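Local coordinates for protein prolyl endopeptidase (Myxococcus xanthus, PDB 2BKL) that probably hydrolyses oligopeptides on the carboxyl side of proline and also alanine residues, as a serine endopeptidase of the prolyl oligopeptidase family, at residues 326-334 with 345-354; 430-440 with 472-483. All coordinates share one frame; numbering follows the deposited sequence.

Contact 1 of 2, residues 326-334 with 345-354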
# COMPACT_ATOMS: atom_id res chain seq x y z
N SER A 326 -16.25 -11.54 -1.46
CA SER A 326 -16.50 -11.46 -2.89
C SER A 326 -17.62 -12.40 -3.28
O SER A 326 -17.85 -13.43 -2.63
CB SER A 326 -15.25 -11.78 -3.69
OG SER A 326 -14.85 -13.12 -3.51
N ILE A 327 -18.36 -12.03 -4.30
CA ILE A 327 -19.39 -12.90 -4.81
C ILE A 327 -18.85 -13.55 -6.08
O ILE A 327 -18.59 -12.87 -7.08
CB ILE A 327 -20.67 -12.12 -5.13
CG1 ILE A 327 -21.13 -11.31 -3.91
CG2 ILE A 327 -21.74 -13.07 -5.62
CD1 ILE A 327 -22.35 -10.42 -4.17
N VAL A 328 -18.64 -14.85 -6.00
CA VAL A 328 -18.10 -15.62 -7.11
C VAL A 328 -18.89 -16.90 -7.30
O VAL A 328 -19.26 -17.57 -6.35
CB VAL A 328 -16.62 -15.96 -6.88
CG1 VAL A 328 -15.75 -14.73 -7.03
CG2 VAL A 328 -16.36 -16.67 -5.51
N GLY A 329 -19.21 -17.20 -8.55
CA GLY A 329 -19.89 -18.44 -8.85
C GLY A 329 -21.15 -18.67 -8.05
O GLY A 329 -21.39 -19.80 -7.60
N GLY A 330 -21.90 -17.61 -7.80
CA GLY A 330 -23.18 -17.75 -7.10
C GLY A 330 -23.06 -18.02 -5.61
O GLY A 330 -24.03 -18.42 -4.98
N HIS A 331 -21.87 -17.77 -5.06
CA HIS A 331 -21.53 -18.00 -3.66
C HIS A 331 -20.81 -16.78 -3.09
O HIS A 331 -20.37 -15.88 -3.83
CB HIS A 331 -20.59 -19.21 -3.53
CG HIS A 331 -21.26 -20.53 -3.77
ND1 HIS A 331 -21.79 -20.89 -4.98
CD2 HIS A 331 -21.46 -21.59 -2.94
CE1 HIS A 331 -22.33 -22.09 -4.89
NE2 HIS A 331 -22.13 -22.55 -3.67
N LEU A 332 -20.71 -16.72 -1.77
CA LEU A 332 -19.84 -15.77 -1.07
C LEU A 332 -18.48 -16.40 -0.81
O LEU A 332 -18.40 -17.53 -0.36
CB LEU A 332 -20.47 -15.38 0.27
CG LEU A 332 -21.85 -14.71 0.19
CD1 LEU A 332 -22.34 -14.46 1.59
CD2 LEU A 332 -21.84 -13.43 -0.61
N SER A 333 -17.41 -15.66 -1.08
CA SER A 333 -16.05 -16.05 -0.70
C SER A 333 -15.57 -15.09 0.36
O SER A 333 -15.56 -13.91 0.15
CB SER A 333 -15.11 -16.07 -1.90
OG SER A 333 -13.85 -16.60 -1.53
N LEU A 334 -15.20 -15.65 1.51
CA LEU A 334 -14.92 -14.88 2.73
C LEU A 334 -13.44 -15.07 3.07
O LEU A 334 -12.97 -16.19 3.33
CB LEU A 334 -15.78 -15.38 3.88
CG LEU A 334 -17.30 -15.51 3.64
CD1 LEU A 334 -17.99 -16.21 4.78
CD2 LEU A 334 -17.85 -14.17 3.48
N ARG A 345 -12.97 -19.02 3.03
CA ARG A 345 -14.16 -19.85 3.25
C ARG A 345 -15.24 -19.51 2.22
O ARG A 345 -15.50 -18.33 1.93
CB ARG A 345 -14.70 -19.62 4.65
CG ARG A 345 -13.71 -19.94 5.76
CD ARG A 345 -14.32 -19.79 7.14
NE ARG A 345 -13.30 -19.80 8.18
CZ ARG A 345 -13.46 -19.31 9.40
NH1 ARG A 345 -14.59 -18.75 9.78
NH2 ARG A 345 -12.45 -19.38 10.26
N VAL A 346 -15.82 -20.54 1.64
CA VAL A 346 -16.91 -20.41 0.67
C VAL A 346 -18.21 -20.69 1.41
O VAL A 346 -18.30 -21.66 2.14
CB VAL A 346 -16.73 -21.38 -0.52
CG1 VAL A 346 -17.93 -21.31 -1.49
CG2 VAL A 346 -15.46 -21.05 -1.25
N ALA A 347 -19.16 -19.80 1.23
CA ALA A 347 -20.50 -19.92 1.83
C ALA A 347 -21.57 -19.69 0.77
O ALA A 347 -21.30 -19.08 -0.26
CB ALA A 347 -20.68 -18.91 2.96
N THR A 348 -22.80 -20.13 1.04
CA THR A 348 -23.87 -19.81 0.11
C THR A 348 -24.24 -18.36 0.27
O THR A 348 -23.82 -17.67 1.21
CB THR A 348 -25.14 -20.66 0.35
OG1 THR A 348 -25.71 -20.31 1.61
CG2 THR A 348 -24.80 -22.16 0.44
N LEU A 349 -25.06 -17.88 -0.65
CA LEU A 349 -25.58 -16.51 -0.57
C LEU A 349 -26.44 -16.26 0.68
O LEU A 349 -26.65 -15.11 1.06
CB LEU A 349 -26.36 -16.17 -1.84
CG LEU A 349 -25.58 -16.10 -3.14
CD1 LEU A 349 -26.53 -15.90 -4.32
CD2 LEU A 349 -24.51 -15.02 -3.09
N LYS A 350 -26.94 -17.32 1.31
CA LYS A 350 -27.68 -17.20 2.55
C LYS A 350 -26.78 -17.29 3.77
O LYS A 350 -27.25 -17.23 4.92
CB LYS A 350 -28.77 -18.26 2.60
CG LYS A 350 -29.79 -18.12 1.48
CD LYS A 350 -30.63 -16.87 1.64
CE LYS A 350 -32.08 -17.10 1.21
NZ LYS A 350 -32.89 -15.90 1.48
N GLY A 351 -25.47 -17.41 3.52
CA GLY A 351 -24.46 -17.42 4.56
C GLY A 351 -24.09 -18.76 5.17
O GLY A 351 -23.31 -18.81 6.13
N LYS A 352 -24.58 -19.85 4.59
CA LYS A 352 -24.31 -21.18 5.12
C LYS A 352 -22.95 -21.68 4.66
O LYS A 352 -22.68 -21.63 3.47
CB LYS A 352 -25.41 -22.14 4.71
CG LYS A 352 -26.80 -21.75 5.26
CD LYS A 352 -26.77 -21.07 6.67
CE LYS A 352 -28.17 -20.81 7.24
NZ LYS A 352 -29.26 -21.02 6.23
N PRO A 353 -22.10 -22.13 5.58
CA PRO A 353 -20.79 -22.67 5.20
C PRO A 353 -20.89 -23.78 4.16
O PRO A 353 -21.73 -24.68 4.29
CB PRO A 353 -20.18 -23.15 6.51
CG PRO A 353 -20.87 -22.30 7.56
CD PRO A 353 -22.27 -22.10 7.04
N VAL A 354 -20.06 -23.71 3.13
CA VAL A 354 -19.90 -24.78 2.14
C VAL A 354 -18.57 -25.51 2.38
O VAL A 354 -18.54 -26.72 2.63
CB VAL A 354 -19.99 -24.23 0.71
CG1 VAL A 354 -19.70 -25.33 -0.30
CG2 VAL A 354 -21.36 -23.62 0.46
O HOH W 1 -25.29 -19.80 -3.01
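L332 and A347 sit opposite each other as an antiparallel hydrogen-bonded pair, and their bonds define the register: A347 N to L332 O is nearly straight (174°), whereas L332 N to A347 O is more bent (146°). L334 with R345 repeats the pattern. Strands 321-328 and 353-356 flank the pair, so these are the middle strands of a four-stranded blade of the beta-propeller.

L349 lies just past the strand, in the type I turn from T348 to G351. Its CB leads out beside the strand pair; with CG anti to the carbonyl carbon (chi1 -66°), the chain turns back to G330. CG then rests 3.3 Å from G330 O, and CD1 lies 3.6 Å from the same G330 O. CD2 reaches inward to L332 CD2 at 4.0 Å, the two leucines crossing at about a right angle, and also meets I327 CG2. A water donates to G330 O and accepts from L349 N, tying the two turns together.

H331 neighbours the same water. Its ND1 donates to G329 O at 2.9 Å, the acceptor lying near the ring plane, which fixes the ring's rotation. The water lies over the centre of one ring face, V354 CG2 is at the ring edge, and V346 CG1 approaches H331 CD2 obliquely at 3.8 Å. In the second turn, T348 OG1 accepts from K350 N, an ST turn, and from K352 N as well.

Beyond the pair, L332 and L334 pack on V325 of strand 321-328 and on strand 311-314 of the neighbouring sheet, while L349 and I327 touch W280 of strand 275-280.

Contact 2 of 2, residues 430-440 with 472-483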
# COMPACT_ATOMS: atom_id res chain seq x y z
N VAL A 430 1.72 -9.27 20.60
CA VAL A 430 1.87 -8.84 19.23
C VAL A 430 2.50 -9.94 18.42
O VAL A 430 3.52 -10.50 18.85
CB VAL A 430 2.75 -7.59 19.15
CG1 VAL A 430 2.90 -7.13 17.68
CG2 VAL A 430 2.23 -6.45 20.03
N PRO A 431 1.95 -10.31 17.26
CA PRO A 431 2.60 -11.30 16.41
C PRO A 431 3.79 -10.76 15.63
O PRO A 431 3.85 -9.56 15.32
CB PRO A 431 1.54 -11.72 15.42
CG PRO A 431 0.27 -11.02 15.86
CD PRO A 431 0.68 -9.83 16.68
N MET A 432 4.72 -11.64 15.32
CA MET A 432 5.85 -11.31 14.46
C MET A 432 6.28 -12.54 13.69
O MET A 432 6.35 -13.65 14.26
CB MET A 432 7.02 -10.75 15.29
CG MET A 432 8.24 -10.44 14.46
SD MET A 432 9.42 -9.33 15.31
CE MET A 432 9.74 -10.17 16.80
N PHE A 433 6.55 -12.39 12.40
CA PHE A 433 7.20 -13.42 11.59
C PHE A 433 8.70 -13.26 11.62
O PHE A 433 9.21 -12.14 11.56
CB PHE A 433 6.73 -13.35 10.13
CG PHE A 433 5.26 -13.54 9.92
CD1 PHE A 433 4.68 -14.79 10.08
CD2 PHE A 433 4.45 -12.47 9.52
CE1 PHE A 433 3.31 -14.98 9.86
CE2 PHE A 433 3.10 -12.68 9.28
CZ PHE A 433 2.54 -13.90 9.46
N VAL A 434 9.42 -14.37 11.74
CA VAL A 434 10.87 -14.36 11.75
C VAL A 434 11.36 -15.36 10.73
O VAL A 434 11.01 -16.54 10.79
CB VAL A 434 11.46 -14.63 13.14
CG1 VAL A 434 12.98 -14.42 13.11
CG2 VAL A 434 10.84 -13.73 14.20
N VAL A 435 12.17 -14.90 9.79
CA VAL A 435 12.59 -15.72 8.64
C VAL A 435 14.11 -15.79 8.63
O VAL A 435 14.81 -14.80 8.80
CB VAL A 435 12.10 -15.08 7.29
CG1 VAL A 435 12.38 -16.02 6.14
CG2 VAL A 435 10.60 -14.71 7.37
N HIS A 436 14.64 -16.99 8.43
CA HIS A 436 16.08 -17.19 8.42
C HIS A 436 16.43 -18.55 7.84
O HIS A 436 15.58 -19.42 7.71
CB HIS A 436 16.66 -17.07 9.83
CG HIS A 436 15.95 -17.91 10.83
ND1 HIS A 436 16.22 -19.26 11.01
CD2 HIS A 436 14.97 -17.61 11.71
CE1 HIS A 436 15.42 -19.74 11.95
NE2 HIS A 436 14.65 -18.76 12.38
N ARG A 437 17.71 -18.75 7.54
CA ARG A 437 18.18 -20.09 7.18
C ARG A 437 17.92 -21.06 8.32
O ARG A 437 18.06 -20.72 9.51
CB ARG A 437 19.67 -20.09 6.87
CG ARG A 437 20.05 -19.44 5.56
CD ARG A 437 21.53 -19.46 5.30
NE ARG A 437 21.95 -20.84 5.09
CZ ARG A 437 21.82 -21.49 3.92
NH1 ARG A 437 21.33 -20.88 2.83
NH2 ARG A 437 22.18 -22.76 3.83
N LYS A 438 17.62 -22.31 7.97
CA LYS A 438 17.48 -23.36 8.98
C LYS A 438 18.70 -23.54 9.85
O LYS A 438 18.56 -23.87 11.03
CB LYS A 438 17.11 -24.70 8.31
CG LYS A 438 15.71 -24.71 7.78
CD LYS A 438 15.27 -26.09 7.26
CE LYS A 438 13.93 -26.04 6.56
NZ LYS A 438 13.68 -27.28 5.79
N ASP A 439 19.89 -23.35 9.29
CA ASP A 439 21.14 -23.50 10.05
C ASP A 439 21.63 -22.27 10.82
O ASP A 439 22.76 -22.25 11.32
CB ASP A 439 22.25 -24.05 9.15
CG ASP A 439 22.63 -23.13 8.02
OD1 ASP A 439 22.28 -21.91 7.97
OD2 ASP A 439 23.33 -23.59 7.08
N LEU A 440 20.80 -21.24 10.94
CA LEU A 440 21.16 -20.06 11.69
C LEU A 440 21.63 -20.45 13.07
O LEU A 440 20.95 -21.20 13.76
CB LEU A 440 19.93 -19.16 11.86
CG LEU A 440 20.13 -17.86 12.63
CD1 LEU A 440 20.71 -16.83 11.67
CD2 LEU A 440 18.79 -17.39 13.25
N LEU A 472 19.39 -13.41 3.83
CA LEU A 472 19.23 -14.70 4.49
C LEU A 472 20.45 -15.57 4.22
O LEU A 472 20.95 -16.24 5.12
CB LEU A 472 17.97 -15.42 4.02
CG LEU A 472 16.63 -14.70 4.22
CD1 LEU A 472 15.51 -15.61 3.79
CD2 LEU A 472 16.41 -14.22 5.64
N ASP A 473 20.96 -15.53 3.00
CA ASP A 473 22.10 -16.37 2.63
C ASP A 473 23.40 -15.95 3.29
O ASP A 473 24.33 -16.80 3.48
CB ASP A 473 22.25 -16.42 1.11
CG ASP A 473 21.13 -17.19 0.44
OD1 ASP A 473 20.42 -17.94 1.15
OD2 ASP A 473 20.86 -17.11 -0.79
N ALA A 474 23.48 -14.69 3.69
CA ALA A 474 24.60 -14.15 4.45
C ALA A 474 24.48 -14.40 5.95
O ALA A 474 25.31 -13.91 6.72
CB ALA A 474 24.74 -12.64 4.16
N GLY A 475 23.46 -15.15 6.37
CA GLY A 475 23.21 -15.51 7.76
C GLY A 475 22.31 -14.50 8.45
O GLY A 475 22.30 -14.44 9.67
N GLY A 476 21.60 -13.69 7.68
CA GLY A 476 20.74 -12.69 8.26
C GLY A 476 19.38 -13.21 8.66
O GLY A 476 18.95 -14.27 8.25
N VAL A 477 18.72 -12.42 9.51
CA VAL A 477 17.34 -12.67 9.95
C VAL A 477 16.49 -11.53 9.43
O VAL A 477 16.91 -10.37 9.46
CB VAL A 477 17.29 -12.71 11.48
CG1 VAL A 477 15.84 -12.77 12.03
CG2 VAL A 477 18.16 -13.88 12.01
N TYR A 478 15.33 -11.89 8.93
CA TYR A 478 14.32 -10.91 8.49
C TYR A 478 13.10 -11.09 9.36
O TYR A 478 12.57 -12.20 9.47
CB TYR A 478 13.95 -11.14 7.03
CG TYR A 478 12.89 -10.21 6.48
CD1 TYR A 478 13.12 -8.85 6.39
CD2 TYR A 478 11.69 -10.71 6.00
CE1 TYR A 478 12.15 -7.99 5.86
CE2 TYR A 478 10.73 -9.87 5.46
CZ TYR A 478 10.97 -8.52 5.40
OH TYR A 478 10.01 -7.64 4.86
N ALA A 479 12.64 -10.01 9.98
CA ALA A 479 11.50 -10.07 10.89
C ALA A 479 10.48 -9.04 10.50
O ALA A 479 10.84 -7.93 10.10
CB ALA A 479 11.96 -9.83 12.33
N VAL A 480 9.20 -9.39 10.60
CA VAL A 480 8.09 -8.52 10.23
C VAL A 480 7.08 -8.53 11.39
O VAL A 480 6.51 -9.57 11.70
CB VAL A 480 7.40 -8.99 8.91
CG1 VAL A 480 6.30 -8.02 8.52
CG2 VAL A 480 8.44 -9.13 7.78
N ALA A 481 6.89 -7.38 12.04
CA ALA A 481 6.00 -7.29 13.20
C ALA A 481 4.62 -6.84 12.80
O ALA A 481 4.49 -5.89 11.99
CB ALA A 481 6.60 -6.36 14.23
N ASN A 482 3.59 -7.45 13.37
CA ASN A 482 2.19 -7.12 13.10
C ASN A 482 1.70 -6.13 14.16
O ASN A 482 0.80 -6.41 14.96
CB ASN A 482 1.34 -8.39 13.10
CG ASN A 482 1.70 -9.33 11.99
OD1 ASN A 482 2.39 -10.32 12.21
ND2 ASN A 482 1.22 -9.04 10.79
N LEU A 483 2.28 -4.95 14.09
CA LEU A 483 2.05 -3.89 15.05
C LEU A 483 0.58 -3.45 15.06
O LEU A 483 -0.14 -3.56 14.05
CB LEU A 483 2.88 -2.68 14.69
CG LEU A 483 4.36 -2.89 14.47
CD1 LEU A 483 5.01 -1.57 13.95
CD2 LEU A 483 5.02 -3.35 15.74
O HOH W 2 19.76 -16.73 7.55
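M432 to V435 pair with A481 to Y478 in antiparallel register, the short strand axes 4.6 Å apart and 161° from parallel. This joins strand 429-437 to strand 477-481 in the mixed eight-stranded sheet of the alpha/beta-hydrolase domain. Five backbone bonds carry the pairing, from N482 N to P431 O as far as Y478 N to V435 O.

On one face V434 CG1 presses on V477 CG1 at 3.5 Å, tighter than usual for carbons, and M432, bent at chi3, brings SD to A479 CB at 3.9 Å. On the other, V435 CG1 meets L472 CD1, while V435 CG2 lies at the edge of the Y478 ring. N482 OD1 approaches F433 CE2 obliquely; N482 ND2 hydrogen-bonds E488 OE2 and M460 O.

At the far end R437 lays CD 3.3 Å from L472 O, then bends at chi3 (68°). Its NE bonds D439 OD1, and NH1 bonds Q414 and also faces D473. A leucine in place of R437 would probably leave D439 and D473 without this shared cation, weakening the tie between turn and helix end. G475 ends that helix in a Schellman motif, and water bridges R437 N to L472 O and G476 O. The long salt bridge sets R437 NH1 3.5 Å from D473 OD1, the guanidinium and carboxylate planes 66° apart.

Contact 1 and contact 2 share no strand: 326-334 with 345-354 belongs to a blade of the beta-propeller, 430-440 with 472-483 to the hydrolase sheet. Their centres are 36 Å apart, with the nearest atoms about 16 Å apart. Both rest on antiparallel backbone bonds, but contact 1 joins strands adjacent in sequence and is partly buried, with turns reaching the surface. Contact 2 pairs strands with 39 residues between them and is mostly buried, 16 of its 20 touching residues being so. Turn-held leucine and histidine mark the first; aliphatic packing, with charges kept to one end, marks the second.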